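Local coordinates for protein oxidoreductase, putative (Neosartorya fumigata, PDB 6SKX) that is a fungal NADPH-dependent reductive aminase that makes amines by reducing imines formed from carbonyl compounds and amine partners, at residues 199-202 with 203-207; 236-239 with 240-244. One frame throughout, in Å; residues are numbered along the deposited sequence.

Contact 1 (199-202 with 203-207)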
ATOM      1  N   ASP A 199      -0.243  -4.662 -14.641  1.00 59.74           N
ATOM      2  CA  ASP A 199      -0.018  -6.124 -14.839  1.00 66.58           C
ATOM      3  C   ASP A 199       1.100  -6.596 -13.896  1.00 63.47           C
ATOM      4  O   ASP A 199       1.021  -7.743 -13.447  1.00 51.52           O
ATOM      5  CB  ASP A 199       0.319  -6.479 -16.297  1.00 68.90           C
ATOM      6  CG  ASP A 199      -0.846  -6.441 -17.279  1.00 67.52           C
ATOM      7  OD1 ASP A 199      -1.989  -6.656 -16.864  1.00 72.74           O
ATOM      8  OD2 ASP A 199      -0.591  -6.223 -18.461  1.00 83.88           O
ATOM      9  N   LEU A 200       2.091  -5.739 -13.621  1.00 55.24           N
ATOM     10  CA  LEU A 200       3.206  -6.017 -12.682  1.00 48.86           C
ATOM     11  C   LEU A 200       2.855  -5.529 -11.269  1.00 57.26           C
ATOM     12  O   LEU A 200       3.139  -6.283 -10.319  1.00 52.89           O
ATOM     13  CB  LEU A 200       4.473  -5.316 -13.196  1.00 52.35           C
ATOM     14  CG  LEU A 200       4.920  -5.709 -14.609  1.00 57.58           C
ATOM     15  CD1 LEU A 200       6.126  -4.896 -15.050  1.00 60.89           C
ATOM     16  CD2 LEU A 200       5.236  -7.196 -14.681  1.00 58.23           C
ATOM     17  N   LEU A 201       2.264  -4.337 -11.103  1.00 50.80           N
ATOM     18  CA  LEU A 201       2.136  -3.714  -9.752  1.00 56.00           C
ATOM     19  C   LEU A 201       1.116  -4.487  -8.895  1.00 50.36           C
ATOM     20  O   LEU A 201       1.352  -4.682  -7.686  1.00 48.12           O
ATOM     21  CB  LEU A 201       1.777  -2.216  -9.868  1.00 56.61           C
ATOM     22  CG  LEU A 201       1.690  -1.430  -8.556  1.00 55.72           C
ATOM     23  CD1 LEU A 201       3.046  -1.292  -7.886  1.00 53.06           C
ATOM     24  CD2 LEU A 201       1.106  -0.028  -8.795  1.00 61.91           C
ATOM     25  N   VAL A 202      -0.012  -4.887  -9.457  1.00 47.42           N
ATOM     26  CA  VAL A 202      -1.122  -5.424  -8.628  1.00 49.55           C
ATOM     27  C   VAL A 202      -0.681  -6.737  -7.971  1.00 51.98           C
ATOM     28  O   VAL A 202      -0.737  -6.825  -6.747  1.00 53.21           O
ATOM     29  CB  VAL A 202      -2.415  -5.494  -9.467  1.00 53.70           C
ATOM     30  CG1 VAL A 202      -3.488  -6.424  -8.891  1.00 51.07           C
ATOM     31  CG2 VAL A 202      -2.960  -4.082  -9.661  1.00 53.93           C
ATOM     32  N   PRO A 203      -0.179  -7.768  -8.701  1.00 57.08           N
ATOM     33  CA  PRO A 203       0.317  -9.008  -8.068  1.00 55.64           C
ATOM     34  C   PRO A 203       1.434  -8.764  -7.029  1.00 59.75           C
ATOM     35  O   PRO A 203       1.420  -9.400  -5.992  1.00 58.79           O
ATOM     36  CB  PRO A 203       0.886  -9.857  -9.216  1.00 53.80           C
ATOM     37  CG  PRO A 203       0.232  -9.279 -10.478  1.00 58.86           C
ATOM     38  CD  PRO A 203      -0.065  -7.814 -10.173  1.00 56.61           C
ATOM     39  N   TRP A 204       2.336  -7.814  -7.285  1.00 50.78           N
ATOM     40  CA  TRP A 204       3.450  -7.462  -6.356  1.00 53.27           C
ATOM     41  C   TRP A 204       2.881  -6.883  -5.049  1.00 55.20           C
ATOM     42  O   TRP A 204       3.292  -7.360  -3.954  1.00 51.43           O
ATOM     43  CB  TRP A 204       4.477  -6.547  -7.030  1.00 45.86           C
ATOM     44  CG  TRP A 204       5.592  -6.113  -6.125  1.00 53.21           C
ATOM     45  CD1 TRP A 204       5.860  -4.836  -5.722  1.00 46.95           C
ATOM     46  CD2 TRP A 204       6.618  -6.940  -5.533  1.00 48.45           C
ATOM     47  NE1 TRP A 204       6.952  -4.817  -4.904  1.00 53.07           N
ATOM     48  CE2 TRP A 204       7.440  -6.088  -4.770  1.00 46.13           C
ATOM     49  CE3 TRP A 204       6.897  -8.311  -5.533  1.00 52.59           C
ATOM     50  CZ2 TRP A 204       8.535  -6.551  -4.046  1.00 47.10           C
ATOM     51  CZ3 TRP A 204       7.972  -8.777  -4.797  1.00 51.74           C
ATOM     52  CH2 TRP A 204       8.791  -7.897  -4.078  1.00 49.02           C
ATOM     53  N   LEU A 205       1.926  -5.953  -5.117  1.00 55.08           N
ATOM     54  CA  LEU A 205       1.247  -5.422  -3.898  1.00 53.65           C
ATOM     55  C   LEU A 205       0.455  -6.529  -3.173  1.00 48.67           C
ATOM     56  O   LEU A 205       0.366  -6.474  -1.939  1.00 56.98           O
ATOM     57  CB  LEU A 205       0.328  -4.260  -4.279  1.00 57.18           C
ATOM     58  CG  LEU A 205       1.016  -2.979  -4.743  1.00 58.63           C
ATOM     59  CD1 LEU A 205      -0.013  -1.938  -5.161  1.00 61.32           C
ATOM     60  CD2 LEU A 205       1.914  -2.420  -3.672  1.00 59.60           C
ATOM     61  N   GLY A 206      -0.109  -7.505  -3.875  1.00 54.38           N
ATOM     62  CA  GLY A 206      -0.767  -8.660  -3.217  1.00 54.54           C
ATOM     63  C   GLY A 206       0.243  -9.503  -2.431  1.00 57.43           C
ATOM     64  O   GLY A 206      -0.044  -9.863  -1.288  1.00 54.04           O
ATOM     65  N   ALA A 207       1.406  -9.794  -3.025  1.00 55.10           N
ATOM     66  CA  ALA A 207       2.517 -10.541  -2.407  1.00 50.61           C
ATOM     67  C   ALA A 207       3.045  -9.765  -1.197  1.00 54.04           C
ATOM     68  O   ALA A 207       3.297 -10.386  -0.198  1.00 51.55           O
ATOM     69  CB  ALA A 207       3.605 -10.797  -3.417  1.00 57.12           C
TER

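Contact 2 (236-239 with 240-244)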
ATOM      1  N   VAL A 236      20.038   1.585   1.435  1.00 74.32           N
ATOM      2  CA  VAL A 236      20.790   1.746   0.152  1.00 79.31           C
ATOM      3  C   VAL A 236      19.789   1.526  -0.989  1.00 75.45           C
ATOM      4  O   VAL A 236      19.890   2.239  -2.021  1.00 82.25           O
ATOM      5  CB  VAL A 236      22.098   0.902   0.052  1.00 89.98           C
ATOM      6  CG1 VAL A 236      22.451   0.139   1.324  1.00 90.75           C
ATOM      7  CG2 VAL A 236      22.165  -0.046  -1.148  1.00 83.85           C
ATOM      8  N   GLY A 237      18.844   0.598  -0.798  1.00 72.64           N
ATOM      9  CA  GLY A 237      17.683   0.393  -1.684  1.00 63.68           C
ATOM     10  C   GLY A 237      16.870   1.671  -1.832  1.00 62.59           C
ATOM     11  O   GLY A 237      16.550   2.040  -2.985  1.00 60.06           O
ATOM     12  N   ILE A 238      16.576   2.361  -0.720  1.00 60.85           N
ATOM     13  CA  ILE A 238      15.801   3.643  -0.746  1.00 67.89           C
ATOM     14  C   ILE A 238      16.602   4.718  -1.498  1.00 62.95           C
ATOM     15  O   ILE A 238      15.969   5.457  -2.253  1.00 67.81           O
ATOM     16  CB  ILE A 238      15.371   4.111   0.659  1.00 63.35           C
ATOM     17  CG1 ILE A 238      14.085   3.423   1.112  1.00 73.04           C
ATOM     18  CG2 ILE A 238      15.168   5.615   0.697  1.00 65.38           C
ATOM     19  CD1 ILE A 238      14.180   1.948   1.212  1.00 76.69           C
ATOM     20  N   GLN A 239      17.926   4.802  -1.307  1.00 67.22           N
ATOM     21  CA  GLN A 239      18.795   5.812  -1.988  1.00 69.36           C
ATOM     22  C   GLN A 239      18.742   5.605  -3.505  1.00 59.72           C
ATOM     23  O   GLN A 239      18.657   6.590  -4.243  1.00 63.65           O
ATOM     24  CB  GLN A 239      20.260   5.743  -1.521  1.00 73.62           C
ATOM     25  CG  GLN A 239      20.586   6.678  -0.359  1.00 81.16           C
ATOM     26  CD  GLN A 239      20.088   8.087  -0.576  1.00 76.52           C
ATOM     27  OE1 GLN A 239      20.179   8.649  -1.666  1.00 78.49           O
ATOM     28  NE2 GLN A 239      19.521   8.656   0.467  1.00 69.35           N
ATOM     29  N   ASN A 240      18.776   4.354  -3.953  1.00 62.12           N
ATOM     30  CA  ASN A 240      18.661   4.024  -5.395  1.00 61.31           C
ATOM     31  C   ASN A 240      17.344   4.609  -5.936  1.00 61.30           C
ATOM     32  O   ASN A 240      17.363   5.133  -7.063  1.00 59.34           O
ATOM     33  CB  ASN A 240      18.832   2.517  -5.603  1.00 63.40           C
ATOM     34  CG  ASN A 240      20.263   2.050  -5.423  1.00 73.98           C
ATOM     35  OD1 ASN A 240      21.187   2.864  -5.446  1.00 66.82           O
ATOM     36  ND2 ASN A 240      20.456   0.744  -5.244  1.00 65.88           N
ATOM     37  N   ILE A 241      16.241   4.510  -5.175  1.00 58.95           N
ATOM     38  CA  ILE A 241      14.877   4.910  -5.639  1.00 62.50           C
ATOM     39  C   ILE A 241      14.898   6.435  -5.773  1.00 57.04           C
ATOM     40  O   ILE A 241      14.478   6.964  -6.816  1.00 56.98           O
ATOM     41  CB  ILE A 241      13.778   4.434  -4.660  1.00 61.94           C
ATOM     42  CG1 ILE A 241      13.587   2.919  -4.658  1.00 59.71           C
ATOM     43  CG2 ILE A 241      12.469   5.146  -4.931  1.00 59.52           C
ATOM     44  CD1 ILE A 241      12.900   2.409  -3.403  1.00 59.41           C
ATOM     45  N   ILE A 242      15.440   7.090  -4.757  1.00 59.36           N
ATOM     46  CA  ILE A 242      15.643   8.562  -4.717  1.00 66.51           C
ATOM     47  C   ILE A 242      16.495   8.994  -5.926  1.00 68.37           C
ATOM     48  O   ILE A 242      16.006   9.825  -6.716  1.00 67.76           O
ATOM     49  CB  ILE A 242      16.246   8.919  -3.346  1.00 66.85           C
ATOM     50  CG1 ILE A 242      15.243   8.611  -2.230  1.00 69.99           C
ATOM     51  CG2 ILE A 242      16.703  10.364  -3.299  1.00 65.71           C
ATOM     52  CD1 ILE A 242      15.705   9.009  -0.846  1.00 76.43           C
ATOM     53  N   ASP A 243      17.686   8.401  -6.120  1.00 67.60           N
ATOM     54  CA  ASP A 243      18.631   8.758  -7.223  1.00 69.11           C
ATOM     55  C   ASP A 243      17.938   8.528  -8.576  1.00 68.35           C
ATOM     56  O   ASP A 243      17.994   9.414  -9.451  1.00 64.77           O
ATOM     57  CB  ASP A 243      19.959   7.995  -7.113  1.00 70.09           C
ATOM     58  CG  ASP A 243      20.777   8.303  -5.856  1.00 75.54           C
ATOM     59  OD1 ASP A 243      20.522   9.329  -5.212  1.00 74.32           O
ATOM     60  OD2 ASP A 243      21.658   7.489  -5.509  1.00 71.70           O
ATOM     61  N   ALA A 244      17.248   7.399  -8.734  1.00 64.34           N
ATOM     62  CA  ALA A 244      16.516   7.066  -9.972  1.00 61.74           C
ATOM     63  C   ALA A 244      15.375   8.068 -10.165  1.00 66.14           C
ATOM     64  O   ALA A 244      15.130   8.454 -11.325  1.00 67.03           O
ATOM     65  CB  ALA A 244      16.016   5.641  -9.906  1.00 63.91           C
TER

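Contact 1 (199-202 with 203-207)
L205 N gives its hydrogen to L201 O at 2.9 Å, with an N-H...O angle of 170°. One residue on, G206 N binds V202 O at 3.0 Å. Both are ordinary i to i+4 bonds of an alpha-helix. The bond one residue earlier is looser. W204 N reaches L200 O only weakly, at 3.5 Å. P203 precedes it and has a ring in place of an N-H, so it cannot bond back to D199 O. This probably contributes to the long W204 bond. The P203 ring atom CG sits 3.4 Å from D199 O instead, where a backbone donor would otherwise come in. The helix is kinked here, as proline inside a helix commonly makes it.

P203 CD and V202 CB face each other across the peptide bond, 3.4 Å apart, a tight spacing set largely by the linkage. V202 CG1 stands anti to the backbone N (chi1 161°), beside its own carbonyl carbon. This puts it on the side of the proline, 3.9 Å from P203 CD.

On another side of the helix L201 and L205 meet one turn apart. L201 CG touches L205 CD1 at 3.8 Å, and the two side chains cross obliquely. L205 CG lies beyond the carbonyl oxygen of L201, 3.4 Å from L201 O. The W204 indole leads away from this turn, and its NE1 makes a weak hydrogen bond to L170 O of the second subunit.

This piece belongs to helix 194-221 of the C-terminal domain. L201 and L205 pack on F181 and L177 of helix 162-188 in the same chain. They also meet L170 and G173 of the second subunit, so this leucine face joins the helix to its own domain and to the dimer partner.

Contact 2 (236-239 with 240-244)
Helix 231-248 of the C-terminal domain runs through this contact as a continuous alpha-helix, and its i to i+4 bonds link V236-Q239 to N240-A244. D243 N binds Q239 O at 2.8 Å, with an N-H...O angle of 170°. I242 N binds I238 O at 3.0 Å and N240 N binds V236 O at 3.1 Å. I241 N is held less firmly, by a weak i to i+4 bond to G237 O and a weak i to i+3 bond to I238 O.

I238 and I242 form the apolar ridge. The CG2 branch of I238 stands anti to its backbone N and touches the end of I242, CD1, at 3.8 Å. Both isoleucines also pack on I255, while K259 and M262 of helix 256-267 meet I238.

N240 turns its amide back over the previous turn, with CG 3.4 Å from V236 O. Its ND2 is hydrogen-bonded to N92 OD1 of the second subunit. N92 is a residue seen to bind NADP, so the helix here borders a cofactor-binding residue across the dimer.

The Q239 chain bends at chi2 (-48°), which carries its amide forward beside the next turn. There the amide and D243 carboxylate planes stand 51° apart. Q239 OE1 is 3.6 Å from D243 OD1, two oxygens and not a hydrogen bond, and Q239 NE2 lies 4.1 Å from I242 CD1.

Both contacts are short pieces of successive helices in the C-terminal domain, 194-221 and 231-248. Their centres are 20 Å apart and they do not touch. Each is partly buried and pairs apolar side chains one turn apart. Both leucines of contact 1 are buried, while in contact 2 I238 is buried and I242 only partly. Contact 1 faces helix 162-188, and contact 2 faces helix 256-267 and I255. Both also reach the second subunit. In contact 1 that reach is mostly apolar, with one weak indole bond. In contact 2 it includes an amide-to-amide bond. The backbones differ too: 199-207 is kinked at a proline, while 236-244 keeps its bonding, though weakly at I241.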